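Local coordinates for Carboxylesterase/phospholipase family protein (Francisella tularensis subsp. tularensis, PDB 4F21) that probably hydrolyses carboxylic esters as a serine hydrolase of the alpha/beta-hydrolase superfamily, at residues 119-124 / 132-137; 58-63 / 238-243. All coordinates share one frame; numbering follows the deposited sequence.

Interactions 1 and 2 lie on opposite sides of the central sheet, their centres about 18 Å apart. Interaction 1 is core: four buried residues pack helix 111-126 against strand 134-139. Interaction 2 lies nearer the surface, where the loop after strand 38-44 lies along helix 230-243; of its touching residues Ile240 alone is buried. Neither contact has a hydrogen bond across it. Aliphatic branches do the work in interaction 1, whereas interaction 2 adds an aromatic ring and a valine fork around an alanine methyl. Ile135 joins the two: its CD1 lies 3.9 Å from Phe239 CE2, on the face of the strand turned from helix 111-126.

Interaction 1. Residues 119-124 / 132-137; sequences KLIDSQ and ENIILA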
ATOM      1  N   LYS A 119     -10.014   6.923  -8.800  1.00 26.73           N
ATOM      2  CA  LYS A 119     -10.026   7.959  -9.821  1.00 35.08           C
ATOM      3  C   LYS A 119      -8.662   8.022 -10.481  1.00 36.13           C
ATOM      4  O   LYS A 119      -8.563   7.985 -11.710  1.00 44.83           O
ATOM      5  CB  LYS A 119     -10.408   9.319  -9.234  1.00 45.67           C
ATOM      6  CG  LYS A 119     -11.901   9.493  -9.014  1.00 48.60           C
ATOM      7  CD  LYS A 119     -12.256  10.941  -8.727  1.00 43.47           C
ATOM      8  CE  LYS A 119     -13.764  11.140  -8.729  1.00100.27           C
ATOM      9  NZ  LYS A 119     -14.144  12.580  -8.654  1.00128.80           N
ATOM     10  N   LEU A 120      -7.617   8.070  -9.654  1.00 40.77           N
ATOM     11  CA  LEU A 120      -6.246   8.091 -10.147  1.00 44.68           C
ATOM     12  C   LEU A 120      -6.015   6.916 -11.086  1.00 62.43           C
ATOM     13  O   LEU A 120      -5.471   7.090 -12.181  1.00 65.59           O
ATOM     14  CB  LEU A 120      -5.245   8.046  -8.990  1.00 76.14           C
ATOM     15  CG  LEU A 120      -4.734   9.374  -8.425  1.00 96.09           C
ATOM     16  CD1 LEU A 120      -3.883   9.134  -7.187  1.00 97.68           C
ATOM     17  CD2 LEU A 120      -3.941  10.130  -9.479  1.00 94.38           C
ATOM     18  N   ILE A 121      -6.459   5.728 -10.675  1.00 58.22           N
ATOM     19  CA  ILE A 121      -6.284   4.549 -11.512  1.00 44.70           C
ATOM     20  C   ILE A 121      -7.054   4.766 -12.803  1.00 41.63           C
ATOM     21  O   ILE A 121      -6.519   4.564 -13.896  1.00 58.07           O
ATOM     22  CB  ILE A 121      -6.771   3.261 -10.826  1.00 49.07           C
ATOM     23  CG1 ILE A 121      -6.050   3.054  -9.495  1.00 32.94           C
ATOM     24  CG2 ILE A 121      -6.537   2.064 -11.730  1.00 56.25           C
ATOM     25  CD1 ILE A 121      -6.548   1.860  -8.722  1.00 22.53           C
ATOM     26  N   ASP A 122      -8.294   5.233 -12.670  1.00 32.07           N
ATOM     27  CA  ASP A 122      -9.147   5.484 -13.824  1.00 48.74           C
ATOM     28  C   ASP A 122      -8.517   6.540 -14.720  1.00 38.32           C
ATOM     29  O   ASP A 122      -8.827   6.623 -15.906  1.00 46.92           O
ATOM     30  CB  ASP A 122     -10.547   5.935 -13.389  1.00 67.76           C
ATOM     31  CG  ASP A 122     -11.451   4.773 -12.995  1.00 55.49           C
ATOM     32  OD1 ASP A 122     -11.212   3.633 -13.453  1.00 28.02           O
ATOM     33  OD2 ASP A 122     -12.415   5.006 -12.232  1.00 38.23           O
ATOM     34  N   SER A 123      -7.623   7.338 -14.143  1.00 52.87           N
ATOM     35  CA  SER A 123      -6.962   8.399 -14.887  1.00 41.83           C
ATOM     36  C   SER A 123      -5.747   7.863 -15.635  1.00 41.80           C
ATOM     37  O   SER A 123      -5.402   8.366 -16.704  1.00 31.06           O
ATOM     38  CB  SER A 123      -6.556   9.539 -13.949  1.00 36.34           C
ATOM     39  OG  SER A 123      -6.015  10.629 -14.670  1.00 27.82           O
ATOM     40  N   GLN A 124      -5.113   6.833 -15.076  1.00 46.86           N
ATOM     41  CA  GLN A 124      -3.925   6.243 -15.689  1.00 41.78           C
ATOM     42  C   GLN A 124      -4.303   5.242 -16.772  1.00 51.05           C
ATOM     43  O   GLN A 124      -3.547   5.022 -17.718  1.00 53.66           O
ATOM     44  CB  GLN A 124      -3.044   5.567 -14.635  1.00 46.86           C
ATOM     45  CG  GLN A 124      -2.199   6.529 -13.820  1.00 47.91           C
ATOM     46  CD  GLN A 124      -1.136   7.217 -14.654  1.00 34.45           C
ATOM     47  OE1 GLN A 124      -0.565   6.620 -15.568  1.00 44.95           O
ATOM     48  NE2 GLN A 124      -0.868   8.480 -14.347  1.00 26.80           N
ATOM     49  N   GLU A 132      -3.651  -3.584 -15.047  1.00 29.05           N
ATOM     50  CA  GLU A 132      -2.827  -4.675 -14.541  1.00 28.16           C
ATOM     51  C   GLU A 132      -1.354  -4.294 -14.566  1.00 22.44           C
ATOM     52  O   GLU A 132      -0.498  -5.069 -14.137  1.00 13.43           O
ATOM     53  CB  GLU A 132      -3.042  -5.948 -15.363  1.00 40.81           C
ATOM     54  CG  GLU A 132      -4.359  -5.991 -16.122  1.00 56.79           C
ATOM     55  CD  GLU A 132      -4.256  -5.389 -17.508  1.00 57.84           C
ATOM     56  OE1 GLU A 132      -3.443  -5.891 -18.313  1.00 47.26           O
ATOM     57  OE2 GLU A 132      -4.987  -4.413 -17.792  1.00 37.50           O
ATOM     58  N   ASN A 133      -1.065  -3.103 -15.083  1.00 14.67           N
ATOM     59  CA  ASN A 133       0.301  -2.599 -15.155  1.00 36.59           C
ATOM     60  C   ASN A 133       0.506  -1.430 -14.202  1.00 34.17           C
ATOM     61  O   ASN A 133       1.485  -0.689 -14.311  1.00 24.99           O
ATOM     62  CB  ASN A 133       0.655  -2.188 -16.585  1.00 45.11           C
ATOM     63  CG  ASN A 133       0.509  -3.328 -17.573  1.00 41.09           C
ATOM     64  OD1 ASN A 133      -0.472  -4.071 -17.542  1.00 56.02           O
ATOM     65  ND2 ASN A 133       1.493  -3.477 -18.451  1.00 22.36           N
ATOM     66  N   ILE A 134      -0.435  -1.267 -13.279  1.00 40.23           N
ATOM     67  CA  ILE A 134      -0.314  -0.277 -12.218  1.00 40.26           C
ATOM     68  C   ILE A 134      -0.206  -0.985 -10.873  1.00 42.58           C
ATOM     69  O   ILE A 134      -0.987  -1.890 -10.583  1.00 41.01           O
ATOM     70  CB  ILE A 134      -1.523   0.667 -12.180  1.00 52.85           C
ATOM     71  CG1 ILE A 134      -1.805   1.235 -13.571  1.00 37.61           C
ATOM     72  CG2 ILE A 134      -1.291   1.786 -11.175  1.00 59.39           C
ATOM     73  CD1 ILE A 134      -3.037   2.108 -13.630  1.00 32.19           C
ATOM     74  N   ILE A 135       0.765  -0.576 -10.060  1.00 11.56           N
ATOM     75  CA  ILE A 135       0.962  -1.171  -8.741  1.00 24.99           C
ATOM     76  C   ILE A 135       0.644  -0.187  -7.617  1.00 26.23           C
ATOM     77  O   ILE A 135       1.143   0.937  -7.603  1.00 42.90           O
ATOM     78  CB  ILE A 135       2.406  -1.679  -8.557  1.00 17.04           C
ATOM     79  CG1 ILE A 135       2.701  -2.833  -9.512  1.00 17.90           C
ATOM     80  CG2 ILE A 135       2.643  -2.132  -7.125  1.00 15.35           C
ATOM     81  CD1 ILE A 135       4.073  -3.436  -9.304  1.00 28.47           C
ATOM     82  N   LEU A 136      -0.190  -0.619  -6.674  1.00 27.09           N
ATOM     83  CA  LEU A 136      -0.507   0.186  -5.499  1.00 42.24           C
ATOM     84  C   LEU A 136       0.384  -0.186  -4.313  1.00 59.80           C
ATOM     85  O   LEU A 136       0.229  -1.247  -3.708  1.00 52.32           O
ATOM     86  CB  LEU A 136      -1.983   0.035  -5.120  1.00 23.80           C
ATOM     87  CG  LEU A 136      -2.989   0.397  -6.214  1.00 34.68           C
ATOM     88  CD1 LEU A 136      -4.415   0.114  -5.764  1.00 51.33           C
ATOM     89  CD2 LEU A 136      -2.832   1.854  -6.618  1.00 22.05           C
ATOM     90  N   ALA A 137       1.325   0.693  -3.990  1.00 66.24           N
ATOM     91  CA  ALA A 137       2.206   0.481  -2.850  1.00 49.30           C
ATOM     92  C   ALA A 137       1.861   1.469  -1.745  1.00 73.55           C
ATOM     93  O   ALA A 137       1.503   2.615  -2.018  1.00 92.48           O
ATOM     94  CB  ALA A 137       3.656   0.641  -3.267  1.00 36.75           C
TER
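Ile121 and Ile134 reach each other with the same side-chain shape. In Ile121 CG1 lies beside the backbone N, anti to the carbonyl carbon (chi1 -57°), and CG2 falls on the far side from N; Ile134 is built alike, and its extended second torsion (chi2 176°) carries CD1 out from the strand to the helix. There Ile134 CD1 lodges against two residues one turn apart, 4.0 Å from Ile121 CG2 and 3.6 Å from Gln124 CB. Gln124 contributes the root of its chain, a methylene that behaves as one more apolar surface.

The other branch of Ile121 works further along the strand. Its CD1 meets Leu136 CD1 at 4.0 Å, methyl to methyl, with the two side chains about perpendicular. Ile121 thus spans Ile134 and Leu136, one branch to each. Leu136 also leans on Ala146, Thr149 and Ala150 of helix 144-150, and both strand residues touch Ile41 of the neighbouring strand 38-44.

Helix and strand run nearly antiparallel, at 157°, with their axes 10.6 Å apart. This is the return leg of a beta-alpha-beta crossover: helix 111-126 runs back across the sheet and leads into strand 134-139, the strand that in this family ends at the nucleophile elbow. On the outer side of the helix, Asp122 makes a salt bridge to Arg155.

No hydrogen bond joins the two segments, so what they share is dispersion and the burial of hydrocarbon, while the backbones of Ile135 and Leu136 are hydrogen-bonded to strands 38-44 and 159-163.

Interaction 2. Residues 58-63 / 238-243; sequences NYFDVS and NFIAKT
One residue before Ile240, which meets Phe60 across this contact, the carbonyl oxygen of Phe239 is gripped twice by Thr243. The hydroxyl Thr243 OG1 donates to Phe239 O at 2.8 Å, meeting the C=O at 128° and tilted 33° from the carbonyl plane, and Thr243 N adds a weak bond to the same oxygen. With its hydroxyl turned back to the preceding turn, Thr243 sets its methyl CG2 over the centre of the Phe239 ring, 3.4 Å above the plane. The last turn of the helix is therefore tied both by polar bonds and by a methyl on an aromatic face.

Across the contact the touching is apolar. Val62 straddles Ala241: its CG2 lies 3.6 Å from Ala241 CB and its CG1 3.7 Å from that same methyl, so the fork of the valine closes around it. CG1 sits anti to the backbone N (chi1 -166°), and both branches bear on one small residue. That lets the backbones come close, with Val62 CA 5.9 Å from Ala241 CA. Phe60 meets Ile240 more loosely, its CE2 4.3 Å from Ile240 CD1.

Ser237 extends the same seam: Phe60 and Val62 both touch it, and its OG takes a weak hydrogen bond from Asp61 N. Further in, Ile240 and Phe239 rest on Met161.

This is the layering of an alpha/beta-hydrolase fold: the C-terminal helix 230-243 packs on the sheet by its inner face, while one flank is lined by the connection between the adjacent parallel strands 38-44 and 67-72.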
ATOM      1  N   ASN A  58      15.686   6.494  -6.890  1.00 61.76           N
ATOM      2  CA  ASN A  58      17.124   6.361  -7.099  1.00 31.98           C
ATOM      3  C   ASN A  58      17.726   5.204  -6.310  1.00 40.80           C
ATOM      4  O   ASN A  58      18.935   4.975  -6.363  1.00 50.91           O
ATOM      5  CB  ASN A  58      17.848   7.656  -6.731  1.00 21.94           C
ATOM      6  CG  ASN A  58      16.901   8.820  -6.537  1.00 36.30           C
ATOM      7  OD1 ASN A  58      16.010   9.054  -7.352  1.00 46.95           O
ATOM      8  ND2 ASN A  58      17.085   9.554  -5.445  1.00 24.73           N
ATOM      9  N   TYR A  59      16.883   4.477  -5.579  1.00 25.07           N
ATOM     10  CA  TYR A  59      17.361   3.412  -4.704  1.00 14.75           C
ATOM     11  C   TYR A  59      17.156   2.014  -5.280  1.00 19.82           C
ATOM     12  O   TYR A  59      17.486   1.021  -4.638  1.00 38.22           O
ATOM     13  CB  TYR A  59      16.706   3.522  -3.327  1.00 19.75           C
ATOM     14  CG  TYR A  59      17.178   4.721  -2.538  1.00 24.13           C
ATOM     15  CD1 TYR A  59      16.621   5.975  -2.744  1.00 34.38           C
ATOM     16  CD2 TYR A  59      18.188   4.602  -1.597  1.00 41.94           C
ATOM     17  CE1 TYR A  59      17.053   7.076  -2.030  1.00 35.95           C
ATOM     18  CE2 TYR A  59      18.627   5.700  -0.877  1.00 52.12           C
ATOM     19  CZ  TYR A  59      18.056   6.934  -1.098  1.00 29.61           C
ATOM     20  OH  TYR A  59      18.488   8.028  -0.384  1.00 23.73           O
ATOM     21  N   PHE A  60      16.638   1.942  -6.499  1.00 31.10           N
ATOM     22  CA  PHE A  60      16.278   0.663  -7.096  1.00 17.62           C
ATOM     23  C   PHE A  60      17.240   0.229  -8.195  1.00 29.65           C
ATOM     24  O   PHE A  60      17.965   1.050  -8.764  1.00 27.42           O
ATOM     25  CB  PHE A  60      14.853   0.737  -7.643  1.00 41.38           C
ATOM     26  CG  PHE A  60      13.823   1.044  -6.599  1.00 30.12           C
ATOM     27  CD1 PHE A  60      14.004   0.632  -5.288  1.00 26.51           C
ATOM     28  CD2 PHE A  60      12.677   1.745  -6.922  1.00 19.73           C
ATOM     29  CE1 PHE A  60      13.062   0.911  -4.322  1.00 36.72           C
ATOM     30  CE2 PHE A  60      11.728   2.027  -5.957  1.00 30.65           C
ATOM     31  CZ  PHE A  60      11.921   1.609  -4.657  1.00 38.23           C
ATOM     32  N   ASP A  61      17.236  -1.069  -8.490  1.00 19.68           N
ATOM     33  CA  ASP A  61      18.111  -1.639  -9.514  1.00 16.77           C
ATOM     34  C   ASP A  61      17.347  -2.084 -10.763  1.00 34.47           C
ATOM     35  O   ASP A  61      17.908  -2.761 -11.625  1.00 34.02           O
ATOM     36  CB  ASP A  61      18.887  -2.836  -8.954  1.00 37.27           C
ATOM     37  CG  ASP A  61      19.650  -2.502  -7.690  1.00 54.16           C
ATOM     38  OD1 ASP A  61      20.205  -1.388  -7.604  1.00 75.61           O
ATOM     39  OD2 ASP A  61      19.695  -3.356  -6.781  1.00 65.25           O
ATOM     40  N   VAL A  62      16.072  -1.716 -10.855  1.00 48.17           N
ATOM     41  CA  VAL A  62      15.235  -2.121 -11.983  1.00 27.12           C
ATOM     42  C   VAL A  62      15.138  -1.007 -13.007  1.00 24.89           C
ATOM     43  O   VAL A  62      15.114   0.166 -12.643  1.00 26.78           O
ATOM     44  CB  VAL A  62      13.814  -2.464 -11.526  1.00 25.36           C
ATOM     45  CG1 VAL A  62      13.054  -3.199 -12.625  1.00 25.40           C
ATOM     46  CG2 VAL A  62      13.876  -3.301 -10.291  1.00 36.75           C
ATOM     47  N   SER A  63      15.077  -1.381 -14.283  1.00 42.92           N
ATOM     48  CA  SER A  63      14.963  -0.410 -15.366  1.00 52.80           C
ATOM     49  C   SER A  63      13.720   0.459 -15.198  1.00 69.69           C
ATOM     50  O   SER A  63      12.595  -0.039 -15.193  1.00 80.88           O
ATOM     51  CB  SER A  63      14.959  -1.106 -16.734  1.00 31.81           C
ATOM     52  OG  SER A  63      13.862  -1.992 -16.881  1.00 30.50           O
ATOM     53  N   ASN A 238      13.129  -5.640  -6.467  1.00 48.43           N
ATOM     54  CA  ASN A 238      12.936  -6.972  -7.016  1.00 37.30           C
ATOM     55  C   ASN A 238      11.463  -7.334  -7.244  1.00 31.72           C
ATOM     56  O   ASN A 238      11.145  -8.110  -8.145  1.00 28.47           O
ATOM     57  CB  ASN A 238      13.651  -8.020  -6.156  1.00 35.18           C
ATOM     58  CG  ASN A 238      15.161  -7.966  -6.311  1.00 33.28           C
ATOM     59  OD1 ASN A 238      15.897  -7.795  -5.339  1.00 19.89           O
ATOM     60  ND2 ASN A 238      15.631  -8.105  -7.544  1.00 31.10           N
ATOM     61  N   PHE A 239      10.565  -6.758  -6.447  1.00 38.81           N
ATOM     62  CA  PHE A 239       9.133  -6.978  -6.650  1.00 34.70           C
ATOM     63  C   PHE A 239       8.665  -6.295  -7.924  1.00 26.11           C
ATOM     64  O   PHE A 239       8.038  -6.925  -8.775  1.00 43.50           O
ATOM     65  CB  PHE A 239       8.305  -6.475  -5.464  1.00 30.37           C
ATOM     66  CG  PHE A 239       6.815  -6.667  -5.638  1.00 19.72           C
ATOM     67  CD1 PHE A 239       6.202  -7.846  -5.239  1.00 32.04           C
ATOM     68  CD2 PHE A 239       6.029  -5.673  -6.200  1.00 22.80           C
ATOM     69  CE1 PHE A 239       4.836  -8.027  -5.393  1.00 15.76           C
ATOM     70  CE2 PHE A 239       4.664  -5.848  -6.359  1.00  8.19           C
ATOM     71  CZ  PHE A 239       4.068  -7.026  -5.954  1.00 24.43           C
ATOM     72  N   ILE A 240       8.959  -5.003  -8.045  1.00 15.98           N
ATOM     73  CA  ILE A 240       8.633  -4.267  -9.266  1.00 10.15           C
ATOM     74  C   ILE A 240       9.209  -4.959 -10.510  1.00 41.90           C
ATOM     75  O   ILE A 240       8.557  -5.028 -11.555  1.00 47.65           O
ATOM     76  CB  ILE A 240       9.111  -2.803  -9.182  1.00 23.38           C
ATOM     77  CG1 ILE A 240       8.306  -2.054  -8.114  1.00 44.44           C
ATOM     78  CG2 ILE A 240       8.987  -2.110 -10.534  1.00 10.60           C
ATOM     79  CD1 ILE A 240       9.136  -1.131  -7.252  1.00 46.74           C
ATOM     80  N   ALA A 241      10.416  -5.501 -10.376  1.00 56.42           N
ATOM     81  CA  ALA A 241      11.052  -6.236 -11.467  1.00 39.17           C
ATOM     82  C   ALA A 241      10.324  -7.538 -11.807  1.00 33.89           C
ATOM     83  O   ALA A 241      10.121  -7.851 -12.978  1.00 38.62           O
ATOM     84  CB  ALA A 241      12.510  -6.520 -11.133  1.00 16.98           C
ATOM     85  N   LYS A 242       9.942  -8.294 -10.780  1.00 37.75           N
ATOM     86  CA  LYS A 242       9.334  -9.609 -10.973  1.00 28.25           C
ATOM     87  C   LYS A 242       7.838  -9.547 -11.273  1.00 42.58           C
ATOM     88  O   LYS A 242       7.222 -10.571 -11.580  1.00 44.26           O
ATOM     89  CB  LYS A 242       9.574 -10.501  -9.748  1.00 39.42           C
ATOM     90  CG  LYS A 242      11.026 -10.906  -9.514  1.00 69.21           C
ATOM     91  CD  LYS A 242      11.542 -11.824 -10.610  1.00107.00           C
ATOM     92  CE  LYS A 242      12.610 -11.139 -11.451  1.00120.28           C
ATOM     93  N   THR A 243       7.253  -8.355 -11.173  1.00 43.16           N
ATOM     94  CA  THR A 243       5.830  -8.175 -11.466  1.00 49.60           C
ATOM     95  C   THR A 243       5.614  -7.501 -12.814  1.00 37.05           C
ATOM     96  O   THR A 243       4.736  -7.893 -13.579  1.00 37.73           O
ATOM     97  CB  THR A 243       5.107  -7.361 -10.379  1.00 51.23           C
ATOM     98  OG1 THR A 243       5.779  -6.109 -10.190  1.00 73.17           O
ATOM     99  CG2 THR A 243       5.086  -8.129  -9.071  1.00 19.92           C
TER